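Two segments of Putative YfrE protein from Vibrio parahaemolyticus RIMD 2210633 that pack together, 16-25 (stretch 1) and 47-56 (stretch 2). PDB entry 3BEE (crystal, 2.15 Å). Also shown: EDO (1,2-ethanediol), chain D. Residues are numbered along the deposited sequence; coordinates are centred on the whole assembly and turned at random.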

# COMPACT_ATOMS: atom_id res chain seq x y z
N LEU A 16 8.19 -2.49 -10.10
CA LEU A 16 9.56 -2.65 -9.62
C LEU A 16 9.65 -3.55 -8.39
O LEU A 16 10.60 -4.31 -8.27
CB LEU A 16 10.21 -1.31 -9.33
CG LEU A 16 10.40 -0.35 -10.49
CD1 LEU A 16 10.53 1.00 -9.87
CD2 LEU A 16 11.61 -0.68 -11.35
N TYR A 17 8.64 -3.48 -7.52
CA TYR A 17 8.56 -4.35 -6.35
C TYR A 17 8.39 -5.85 -6.67
O TYR A 17 9.31 -6.64 -6.37
CB TYR A 17 7.42 -3.90 -5.43
CG TYR A 17 7.32 -4.68 -4.12
CD1 TYR A 17 8.09 -4.31 -3.02
CD2 TYR A 17 6.44 -5.77 -3.98
CE1 TYR A 17 7.98 -5.00 -1.81
CE2 TYR A 17 6.33 -6.47 -2.77
CZ TYR A 17 7.11 -6.09 -1.70
OH TYR A 17 7.05 -6.76 -0.51
N TYR A 18 7.21 -6.22 -7.21
CA TYR A 18 6.80 -7.67 -7.42
C TYR A 18 7.66 -8.43 -8.40
O TYR A 18 7.83 -9.68 -8.28
CB TYR A 18 5.31 -7.87 -7.81
CG TYR A 18 4.41 -7.68 -6.61
CD1 TYR A 18 4.41 -8.59 -5.55
CD2 TYR A 18 3.61 -6.54 -6.51
CE1 TYR A 18 3.60 -8.39 -4.40
CE2 TYR A 18 2.80 -6.32 -5.38
CZ TYR A 18 2.80 -7.25 -4.34
OH TYR A 18 2.03 -7.01 -3.25
N LEU A 19 8.18 -7.71 -9.38
CA LEU A 19 8.96 -8.38 -10.42
C LEU A 19 10.43 -8.47 -10.01
O LEU A 19 11.22 -9.23 -10.63
CB LEU A 19 8.76 -7.74 -11.82
CG LEU A 19 7.78 -8.44 -12.80
CD1 LEU A 19 6.32 -8.15 -12.47
CD2 LEU A 19 8.05 -8.00 -14.22
N HIS A 20 10.80 -7.74 -8.96
CA HIS A 20 12.21 -7.73 -8.48
C HIS A 20 12.41 -8.14 -7.01
O HIS A 20 12.94 -7.39 -6.20
CB HIS A 20 12.91 -6.41 -8.82
CG HIS A 20 12.81 -6.07 -10.28
ND1 HIS A 20 13.78 -6.42 -11.19
CD2 HIS A 20 11.84 -5.43 -10.98
CE1 HIS A 20 13.42 -6.01 -12.39
NE2 HIS A 20 12.25 -5.39 -12.29
N LYS A 21 11.97 -9.35 -6.72
CA LYS A 21 12.21 -10.00 -5.45
C LYS A 21 11.48 -9.34 -4.29
O LYS A 21 11.85 -9.56 -3.15
CB LYS A 21 13.71 -10.10 -5.18
CG LYS A 21 14.43 -10.92 -6.24
CD LYS A 21 15.89 -11.20 -5.89
CE LYS A 21 16.41 -12.34 -6.76
NZ LYS A 21 17.88 -12.26 -7.00
N GLN A 22 10.44 -8.56 -4.59
CA GLN A 22 9.59 -7.96 -3.56
C GLN A 22 10.48 -7.20 -2.56
O GLN A 22 10.42 -7.42 -1.34
CB GLN A 22 8.75 -9.04 -2.84
CG GLN A 22 7.85 -9.87 -3.78
CD GLN A 22 8.65 -10.90 -4.59
OE1 GLN A 22 9.45 -11.68 -4.04
NE2 GLN A 22 8.48 -10.87 -5.92
N ALA A 23 11.37 -6.37 -3.12
CA ALA A 23 12.25 -5.54 -2.29
C ALA A 23 11.76 -4.10 -2.31
O ALA A 23 11.55 -3.51 -3.38
CB ALA A 23 13.71 -5.59 -2.80
N MSE A 24 11.59 -3.56 -1.11
CA MSE A 24 11.32 -2.13 -0.87
C MSE A 24 12.64 -1.33 -1.03
O MSE A 24 13.28 -0.93 -0.05
CB MSE A 24 10.75 -2.00 0.55
CG MSE A 24 10.14 -0.66 0.95
SE MSE A 24 8.84 0.01 -0.39
CE MSE A 24 7.55 -1.55 -0.39
N THR A 25 13.10 -1.16 -2.26
CA THR A 25 14.35 -0.42 -2.55
C THR A 25 14.10 1.07 -2.37
O THR A 25 12.95 1.50 -2.26
CB THR A 25 14.79 -0.65 -4.00
OG1 THR A 25 13.80 -0.11 -4.89
CG2 THR A 25 14.98 -2.14 -4.28
N SER A 47 -1.63 0.29 -0.30
CA SER A 47 -1.83 -1.12 -0.43
C SER A 47 -0.51 -1.88 -0.66
O SER A 47 -0.27 -2.92 -0.04
CB SER A 47 -2.89 -1.39 -1.52
OG SER A 47 -2.79 -2.71 -1.92
N LEU A 48 0.38 -1.34 -1.50
CA LEU A 48 1.71 -1.94 -1.65
C LEU A 48 2.48 -1.96 -0.32
O LEU A 48 3.11 -2.96 0.04
CB LEU A 48 2.56 -1.24 -2.74
CG LEU A 48 3.91 -1.88 -3.08
CD1 LEU A 48 3.71 -3.29 -3.62
CD2 LEU A 48 4.76 -1.08 -4.11
N ILE A 49 2.46 -0.84 0.39
CA ILE A 49 3.15 -0.71 1.66
C ILE A 49 2.65 -1.74 2.69
O ILE A 49 3.46 -2.44 3.34
CB ILE A 49 3.03 0.75 2.20
CG1 ILE A 49 3.86 1.73 1.32
CG2 ILE A 49 3.44 0.84 3.70
CD1 ILE A 49 3.47 3.23 1.47
N ALA A 50 1.32 -1.84 2.82
CA ALA A 50 0.68 -2.84 3.72
C ALA A 50 1.04 -4.26 3.32
O ALA A 50 1.32 -5.08 4.18
CB ALA A 50 -0.85 -2.70 3.70
N ASN A 51 0.98 -4.56 2.02
CA ASN A 51 1.26 -5.89 1.52
C ASN A 51 2.70 -6.22 1.80
O ASN A 51 2.98 -7.32 2.20
CB ASN A 51 1.00 -5.98 -0.00
CG ASN A 51 -0.48 -6.02 -0.34
OD1 ASN A 51 -1.31 -6.17 0.55
ND2 ASN A 51 -0.82 -5.90 -1.63
N ASP A 52 3.60 -5.26 1.58
CA ASP A 52 5.01 -5.49 1.88
C ASP A 52 5.26 -5.82 3.37
O ASP A 52 6.03 -6.73 3.70
CB ASP A 52 5.86 -4.28 1.47
CG ASP A 52 7.33 -4.44 1.87
OD1 ASP A 52 7.97 -5.38 1.37
OD2 ASP A 52 7.84 -3.64 2.69
N HIS A 53 4.65 -5.05 4.28
CA HIS A 53 4.65 -5.40 5.70
C HIS A 53 4.15 -6.85 5.90
O HIS A 53 4.80 -7.65 6.56
CB HIS A 53 3.76 -4.41 6.47
CG HIS A 53 4.38 -3.06 6.67
ND1 HIS A 53 5.68 -2.89 7.10
CD2 HIS A 53 3.87 -1.81 6.52
CE1 HIS A 53 5.95 -1.59 7.22
NE2 HIS A 53 4.86 -0.92 6.86
N PHE A 54 3.01 -7.18 5.31
CA PHE A 54 2.39 -8.48 5.54
C PHE A 54 3.34 -9.63 5.13
O PHE A 54 3.56 -10.57 5.89
CB PHE A 54 1.07 -8.56 4.78
CG PHE A 54 0.29 -9.83 5.04
CD1 PHE A 54 -0.68 -9.88 6.04
CD2 PHE A 54 0.52 -10.98 4.26
CE1 PHE A 54 -1.42 -11.07 6.30
CE2 PHE A 54 -0.22 -12.18 4.50
CZ PHE A 54 -1.19 -12.20 5.52
N ILE A 55 3.85 -9.53 3.89
CA ILE A 55 4.81 -10.46 3.30
C ILE A 55 6.04 -10.62 4.21
O ILE A 55 6.64 -11.70 4.31
CB ILE A 55 5.28 -9.85 1.91
CG1 ILE A 55 4.18 -10.00 0.86
CG2 ILE A 55 6.61 -10.46 1.41
CD1 ILE A 55 4.49 -9.22 -0.46
N SER A 56 6.42 -9.51 4.87
CA SER A 56 7.57 -9.47 5.73
C SER A 56 7.22 -9.92 7.16
O SER A 56 8.07 -9.85 8.03
CB SER A 56 8.13 -8.04 5.74
OG SER A 56 8.46 -7.64 4.41
C1 EDO D . -2.29 -9.80 1.50
O1 EDO D . -1.36 -8.71 1.33
C2 EDO D . -3.40 -9.43 2.47
O2 EDO D . -3.87 -10.62 3.11

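What does the backbone bring to this contact? Stretch 2 is helical from Ser47 to Ile55, so Leu48, Asp52 and Ile55, three to four residues apart, recur on one side of it. Stretch 1 enters as the last part of a helix and continues as loop. The backbones stay well apart, Tyr17 CA lying 8.6 Å from Leu48 CA and Gln22 CA 7.5 Å from Asp52 CA, so side chains must fill the gap.

Which polar interaction links the two stretches most tightly? Tyr17, with its CA-to-CB bond pointing toward the helix and chi1 in t, donates a hydrogen bond from OH to Asp52 OD1 at 2.5 Å. The carboxylate oxygen sits at the ring edge, near its plane, where a phenol hydroxyl can readily direct its proton. Both residues are buried, which shelters this short bond from solvent. The methyl of selenomethionine Met24 packs beside the same carboxylate, Met24 CE being 3.7 Å from Asp52 CG.

How do the two tyrosines share the apolar surface? Leu48 CD1 reaches both, 3.7 Å from Tyr17 CD2 and 3.6 Å from Tyr18 CE2. Leu48 CD1 also makes an off-centre CH-pi contact with the Tyr17 ring, 4.1 Å from its centroid. Ile55 CD1 likewise touches both rings, at 4.0 Å from Tyr17 CE2 and 4.1 Å from Tyr18 CE1. Two methyl groups from different turns of the helix thus serve both aromatic side chains.

What does Asn51 add? Asn51 ND2 gives Tyr18 OH a weak hydrogen bond, 3.5 Å long with an angle of 140° at the hydrogen. The other end of the amide is engaged too: Asn51 OD1 accepts a 2.7 Å hydrogen bond from O1 of the ethanediol, probably a crystallisation additive.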